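Local coordinates for protein FACT complex subunit (Chaetomium thermophilum var. thermophilum, PDB 4KHB) that forms the dimerization domain of the FACT subunit Spt16, pairing with the Pob3 N-terminal domain in a histone chaperone that probably reorganizes nucleosomes, at the interface of chains A and B. Residues are numbered along the deposited sequence; one frame, centred on the assembly and turned at random. Chains: chain A, Uncharacterized protein SPT16D; chain B, Uncharacterized protein POB3N.

Contact 1: the interface of chains A and B. Residues chain A 93-96; chain B 180-182.
Two strands, A 91-100 and B 177-184, meet backbone to backbone at A:Ser95 and B:Arg182 and run antiparallel. The amide N of B:Arg182 donates to the carbonyl O of A:Ser95 at 2.7 Å, and the amide N of A:Arg94 returns a bond to the carbonyl O of B:Arg182 at 2.8 Å. A:Ser95 N reaches that same oxygen weakly. With chi1 at 70°, the hydroxyl OG of A:Ser95 sits between its own backbone N and carbonyl carbon and turns toward the aliphatic stem of B:Arg182, lying 3.4 Å from CG. Serine suits this place because it is small enough to let the long arginine run past and still offers a polar atom. OG of A:Ser95 binds a water at 2.8 Å, which in turn meets OE1 of B:Glu180 at 3.0 Å. In the second shell, NE of B:Arg182 forms a salt bridge with OE1 of B:Glu180 at 2.9 Å, in the guanidinium plane but from above the carboxylate plane, which probably helps to hold both groups in place. Were B:Arg182 cut back to alanine, the carboxylate of B:Glu180 would probably lose its charged mate and the hydroxyl of A:Ser95 the aliphatic stem it lies against. The site joins strands of two PH-like domains into a sheet continuing across the chains.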
loop_
_atom_site.group_PDB
_atom_site.type_symbol
_atom_site.label_atom_id
_atom_site.label_comp_id
_atom_site.label_asym_id
_atom_site.label_seq_id
_atom_site.Cartn_x
_atom_site.Cartn_y
_atom_site.Cartn_z
ATOM N N VAL A 93 -10.834 -8.464 0.154
ATOM C CA VAL A 93 -9.526 -8.920 -0.294
ATOM C C VAL A 93 -9.538 -10.425 -0.069
ATOM O O VAL A 93 -9.733 -10.872 1.063
ATOM C CB VAL A 93 -8.378 -8.269 0.514
ATOM C CG1 VAL A 93 -7.024 -8.731 -0.002
ATOM C CG2 VAL A 93 -8.477 -6.754 0.464
ATOM N N ARG A 94 -9.345 -11.205 -1.133
ATOM C CA ARG A 94 -9.416 -12.660 -1.024
ATOM C C ARG A 94 -8.044 -13.248 -0.719
ATOM O O ARG A 94 -7.907 -14.115 0.148
ATOM C CB ARG A 94 -9.957 -13.283 -2.316
ATOM C CG ARG A 94 -10.988 -14.384 -2.092
ATOM C CD ARG A 94 -12.163 -14.257 -3.041
ATOM N NE ARG A 94 -13.291 -15.107 -2.665
ATOM C CZ ARG A 94 -14.048 -15.758 -3.543
ATOM N NH1 ARG A 94 -13.758 -15.690 -4.836
ATOM N NH2 ARG A 94 -15.061 -16.511 -3.135
ATOM N N SER A 95 -7.031 -12.766 -1.438
ATOM C CA SER A 95 -5.664 -13.228 -1.230
ATOM C C SER A 95 -4.632 -12.267 -1.810
ATOM O O SER A 95 -4.951 -11.436 -2.665
ATOM C CB SER A 95 -5.468 -14.615 -1.847
ATOM O OG SER A 95 -5.502 -14.550 -3.263
ATOM N N LEU A 96 -3.398 -12.385 -1.329
ATOM C CA LEU A 96 -2.255 -11.711 -1.937
ATOM C C LEU A 96 -1.012 -12.593 -1.843
ATOM O O LEU A 96 -0.868 -13.383 -0.904
ATOM C CB LEU A 96 -2.017 -10.327 -1.322
ATOM C CG LEU A 96 -2.224 -10.099 0.172
ATOM C CD1 LEU A 96 -1.052 -10.640 0.955
ATOM C CD2 LEU A 96 -2.429 -8.617 0.452
ATOM N N GLU B 180 0.765 -10.704 -6.537
ATOM C CA GLU B 180 -0.634 -10.775 -6.947
ATOM C C GLU B 180 -1.585 -10.366 -5.823
ATOM O O GLU B 180 -1.313 -10.627 -4.650
ATOM C CB GLU B 180 -0.954 -12.202 -7.408
ATOM C CG GLU B 180 -2.354 -12.408 -7.956
ATOM C CD GLU B 180 -2.674 -13.872 -8.182
ATOM O OE1 GLU B 180 -2.605 -14.651 -7.209
ATOM O OE2 GLU B 180 -2.986 -14.244 -9.333
ATOM N N ILE B 181 -2.688 -9.709 -6.180
ATOM C CA ILE B 181 -3.777 -9.459 -5.237
ATOM C C ILE B 181 -5.086 -9.907 -5.875
ATOM O O ILE B 181 -5.341 -9.628 -7.049
ATOM C CB ILE B 181 -3.898 -7.970 -4.855
ATOM C CG1 ILE B 181 -2.538 -7.417 -4.426
ATOM C CG2 ILE B 181 -4.916 -7.786 -3.732
ATOM C CD1 ILE B 181 -2.585 -5.999 -3.903
ATOM N N ARG B 182 -5.913 -10.601 -5.099
ATOM C CA ARG B 182 -7.212 -11.053 -5.574
ATOM C C ARG B 182 -8.346 -10.405 -4.790
ATOM O O ARG B 182 -8.314 -10.360 -3.558
ATOM C CB ARG B 182 -7.295 -12.580 -5.490
ATOM C CG ARG B 182 -6.222 -13.284 -6.305
ATOM C CD ARG B 182 -6.437 -14.783 -6.356
ATOM N NE ARG B 182 -5.365 -15.458 -7.081
ATOM C CZ ARG B 182 -5.483 -16.659 -7.638
ATOM N NH1 ARG B 182 -6.628 -17.322 -7.548
ATOM N NH2 ARG B 182 -4.456 -17.198 -8.280
HETATM O O HOH W 1 -2.871 -14.386 -4.210
#

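Contact 2: the interface of chains A and B. Residues chain A 40, 43, 45, 47; chain B 129-131.
Strands 35-40 and 43-48 of chain A receive the start of strand 130-133 of chain B, together with B:Ala129 from the loop just before it. B:Phe130 is the centre of the contact. Its chi1 of 60° sets the ring between its own backbone N and carbonyl carbon, directed at chain A. The methyl CD1 of A:Ile40 lies over one face, toward the rim, 4.0 Å from B:Phe130 CG, while CG2 of A:Val45 packs on B:Phe130 CB at 3.7 Å. The valine side chain crosses the phenylalanine at about a right angle. Branched residues suit these places: A:Ile40 offers two arms to the ring, while A:Val45 lays one on the CB and the other near the ring's CD2. Farther along, CZ of A:Phe47 approaches B:Phe130 CE2 at 4.2 Å, a looser touch. Polar groups border this apolar core. A:Arg43, its chain bent at chi3 (-54°), brings NE to 3.7 Å from OE1 of B:Glu131, a long salt bridge with the two charged planes steeply turned, 72° apart. A water lies 3.1 Å from the amide N of B:Glu131 and 2.7 Å from the carbonyl O of A:Ile40, bridging the two backbones. The site therefore sits where neighbouring strands of chain A's PH-like domain pack against the start of strand 130-133 of chain B.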
loop_
_atom_site.group_PDB
_atom_site.type_symbol
_atom_site.label_atom_id
_atom_site.label_comp_id
_atom_site.label_asym_id
_atom_site.label_seq_id
_atom_site.Cartn_x
_atom_site.Cartn_y
_atom_site.Cartn_z
ATOM N N ILE A 40 2.534 -2.742 1.116
ATOM C CA ILE A 40 1.872 -2.561 -0.170
ATOM C C ILE A 40 2.122 -1.166 -0.733
ATOM O O ILE A 40 1.572 -0.174 -0.241
ATOM C CB ILE A 40 0.351 -2.817 -0.063
ATOM C CG1 ILE A 40 0.087 -4.217 0.497
ATOM C CG2 ILE A 40 -0.322 -2.664 -1.420
ATOM C CD1 ILE A 40 -1.381 -4.522 0.757
ATOM N N ARG A 43 3.502 1.291 1.700
ATOM C CA ARG A 43 2.623 1.503 2.837
ATOM C C ARG A 43 2.470 0.220 3.637
ATOM O O ARG A 43 2.159 -0.837 3.085
ATOM C CB ARG A 43 1.261 2.008 2.359
ATOM C CG ARG A 43 0.227 2.180 3.461
ATOM C CD ARG A 43 -0.984 2.952 2.958
ATOM N NE ARG A 43 -0.594 4.225 2.358
ATOM C CZ ARG A 43 -0.275 5.315 3.049
ATOM N NH1 ARG A 43 -0.300 5.297 4.375
ATOM N NH2 ARG A 43 0.070 6.427 2.414
ATOM N N VAL A 45 0.459 -2.126 5.654
ATOM C CA VAL A 45 -0.973 -2.365 5.778
ATOM C C VAL A 45 -1.273 -3.499 6.749
ATOM O O VAL A 45 -0.852 -4.637 6.536
ATOM C CB VAL A 45 -1.613 -2.673 4.415
ATOM C CG1 VAL A 45 -3.117 -2.836 4.566
ATOM C CG2 VAL A 45 -1.293 -1.569 3.421
ATOM N N PHE A 47 -3.414 -6.360 8.714
ATOM C CA PHE A 47 -4.526 -7.285 8.542
ATOM C C PHE A 47 -4.667 -8.118 9.809
ATOM O O PHE A 47 -3.723 -8.789 10.234
ATOM C CB PHE A 47 -4.311 -8.180 7.320
ATOM C CG PHE A 47 -4.467 -7.465 6.005
ATOM C CD1 PHE A 47 -5.728 -7.275 5.451
ATOM C CD2 PHE A 47 -3.359 -6.984 5.322
ATOM C CE1 PHE A 47 -5.880 -6.618 4.236
ATOM C CE2 PHE A 47 -3.503 -6.328 4.107
ATOM C CZ PHE A 47 -4.766 -6.143 3.566
ATOM N N ALA B 129 -7.281 1.695 2.839
ATOM C CA ALA B 129 -6.358 0.790 3.507
ATOM C C ALA B 129 -5.067 0.728 2.703
ATOM O O ALA B 129 -3.968 0.742 3.264
ATOM C CB ALA B 129 -6.968 -0.596 3.646
ATOM N N PHE B 130 -5.216 0.656 1.381
ATOM C CA PHE B 130 -4.077 0.675 0.464
ATOM C C PHE B 130 -4.455 1.126 -0.950
ATOM O O PHE B 130 -5.631 1.125 -1.320
ATOM C CB PHE B 130 -3.376 -0.684 0.434
ATOM C CG PHE B 130 -4.252 -1.815 -0.023
ATOM C CD1 PHE B 130 -4.268 -2.206 -1.354
ATOM C CD2 PHE B 130 -5.044 -2.503 0.887
ATOM C CE1 PHE B 130 -5.066 -3.257 -1.774
ATOM C CE2 PHE B 130 -5.844 -3.553 0.477
ATOM C CZ PHE B 130 -5.855 -3.932 -0.856
ATOM N N GLU B 131 -3.451 1.506 -1.735
ATOM C CA GLU B 131 -3.670 1.983 -3.097
ATOM C C GLU B 131 -2.725 1.281 -4.067
ATOM O O GLU B 131 -1.557 1.049 -3.744
ATOM C CB GLU B 131 -3.444 3.496 -3.173
ATOM C CG GLU B 131 -4.356 4.321 -2.281
ATOM C CD GLU B 131 -3.641 4.830 -1.046
ATOM O OE1 GLU B 131 -2.577 4.271 -0.708
ATOM O OE2 GLU B 131 -4.139 5.788 -0.419
HETATM O O HOH W 2 -0.638 1.399 -0.374
#

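Contact 3: the interface of chains A and B. Residues chain A 91-93; chain B 109-110, 122.
A:Phe92 and B:Trp110 pack closely where strand 91-100 of chain A pairs antiparallel with the one-residue strand at B:Trp110. The methylene CB of B:Trp110, rather than its indole, rests over one face of the A:Phe92 ring, 3.5 Å from CE2. Both side chains point the same way, side by side, and a flat ring suits this place because it can accept a methylene on its face. On the other side of the strand, CG2 of A:Val93 stands over the centre of the B:Phe122 ring, 3.8 Å from its centroid. This methyl is placed by chi1 (-178°), which sets CG1 anti to the backbone N and turns CG2 toward the ring. B:Asn109 clamps the backbone between the two hydrophobic contacts: its backbone carbonyl O accepts A:Val93 N at 2.9 Å, and its side-chain ND2 donates to A:Val93 O at 3.3 Å. Asparagine fits here because its amide can add a second, longer bond to a strand its backbone already holds. The imidazole of A:His91 makes the loose side, meeting no atom of chain B among the residues described here; its carbonyl O lies 3.2 Å from B:Trp110 CA and also faces B:Phe122. Together the bonds and rings probably help to set the strand register and hold the Spt16–Pob3 heterodimer together.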
loop_
_atom_site.group_PDB
_atom_site.type_symbol
_atom_site.label_atom_id
_atom_site.label_comp_id
_atom_site.label_asym_id
_atom_site.label_seq_id
_atom_site.Cartn_x
_atom_site.Cartn_y
_atom_site.Cartn_z
ATOM N N HIS A 91 -16.979 -5.558 -0.803
ATOM C CA HIS A 91 -15.903 -6.181 -1.556
ATOM C C HIS A 91 -14.901 -6.722 -0.545
ATOM O O HIS A 91 -14.735 -6.148 0.530
ATOM C CB HIS A 91 -15.234 -5.158 -2.479
ATOM C CG HIS A 91 -16.178 -4.477 -3.423
ATOM N ND1 HIS A 91 -15.771 -3.496 -4.302
ATOM C CD2 HIS A 91 -17.506 -4.644 -3.639
ATOM C CE1 HIS A 91 -16.807 -3.081 -5.009
ATOM N NE2 HIS A 91 -17.871 -3.763 -4.627
ATOM N N PHE A 92 -14.227 -7.816 -0.884
ATOM C CA PHE A 92 -13.261 -8.421 0.029
ATOM C C PHE A 92 -11.898 -8.560 -0.638
ATOM O O PHE A 92 -11.812 -8.749 -1.854
ATOM C CB PHE A 92 -13.743 -9.808 0.481
ATOM C CG PHE A 92 -14.819 -9.777 1.536
ATOM C CD1 PHE A 92 -16.128 -9.437 1.219
ATOM C CD2 PHE A 92 -14.517 -10.124 2.848
ATOM C CE1 PHE A 92 -17.113 -9.422 2.200
ATOM C CE2 PHE A 92 -15.495 -10.116 3.830
ATOM C CZ PHE A 92 -16.794 -9.763 3.506
ATOM N N VAL A 93 -10.834 -8.464 0.154
ATOM C CA VAL A 93 -9.526 -8.920 -0.294
ATOM C C VAL A 93 -9.538 -10.425 -0.069
ATOM O O VAL A 93 -9.733 -10.872 1.063
ATOM C CB VAL A 93 -8.378 -8.269 0.514
ATOM C CG1 VAL A 93 -7.024 -8.731 -0.002
ATOM C CG2 VAL A 93 -8.477 -6.754 0.464
ATOM N N ASN B 109 -10.532 -6.601 6.000
ATOM C CA ASN B 109 -10.332 -6.993 4.607
ATOM C C ASN B 109 -11.604 -6.861 3.778
ATOM O O ASN B 109 -11.692 -7.406 2.673
ATOM C CB ASN B 109 -9.782 -8.420 4.509
ATOM C CG ASN B 109 -10.820 -9.471 4.867
ATOM O OD1 ASN B 109 -11.574 -9.313 5.829
ATOM N ND2 ASN B 109 -10.865 -10.549 4.093
ATOM N N TRP B 110 -12.590 -6.142 4.311
ATOM C CA TRP B 110 -13.820 -5.888 3.562
ATOM C C TRP B 110 -14.146 -4.401 3.446
ATOM O O TRP B 110 -13.840 -3.614 4.348
ATOM C CB TRP B 110 -15.010 -6.665 4.142
ATOM C CG TRP B 110 -15.470 -6.224 5.500
ATOM C CD1 TRP B 110 -16.486 -5.354 5.776
ATOM C CD2 TRP B 110 -14.968 -6.660 6.767
ATOM N NE1 TRP B 110 -16.633 -5.207 7.135
ATOM C CE2 TRP B 110 -15.705 -6.009 7.771
ATOM C CE3 TRP B 110 -13.948 -7.542 7.156
ATOM C CZ2 TRP B 110 -15.471 -6.199 9.131
ATOM C CZ3 TRP B 110 -13.713 -7.733 8.506
ATOM C CH2 TRP B 110 -14.467 -7.065 9.477
ATOM N N PHE B 122 -8.596 0.424 -2.184
ATOM C CA PHE B 122 -9.469 -0.378 -1.337
ATOM C C PHE B 122 -9.825 0.404 -0.077
ATOM O O PHE B 122 -8.972 0.643 0.783
ATOM C CB PHE B 122 -8.824 -1.720 -0.980
ATOM C CG PHE B 122 -9.779 -2.702 -0.365
ATOM C CD1 PHE B 122 -10.669 -3.411 -1.162
ATOM C CD2 PHE B 122 -9.789 -2.916 1.007
ATOM C CE1 PHE B 122 -11.554 -4.315 -0.601
ATOM C CE2 PHE B 122 -10.670 -3.818 1.575
ATOM C CZ PHE B 122 -11.554 -4.520 0.769
#

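Contacts 1 and 3 lie along one strand of chain A, 91-100, with centres of their C-alpha atoms about 9 Å apart, and share A:Val93. This strand meets B 177-184 in contact 1, and B:Asn109, B:Trp110 and B:Phe122 in contact 3, tying separate segments of Pob3 to one element of Spt16. Contact 2 uses other strands of chain A and is centred about 12 Å from contact 1 and 11 Å from contact 3. Backbone pairing in contacts 1 and 3 and apolar packing in contact 2 are therefore likely to reinforce one another in setting the relative orientation of the two chains.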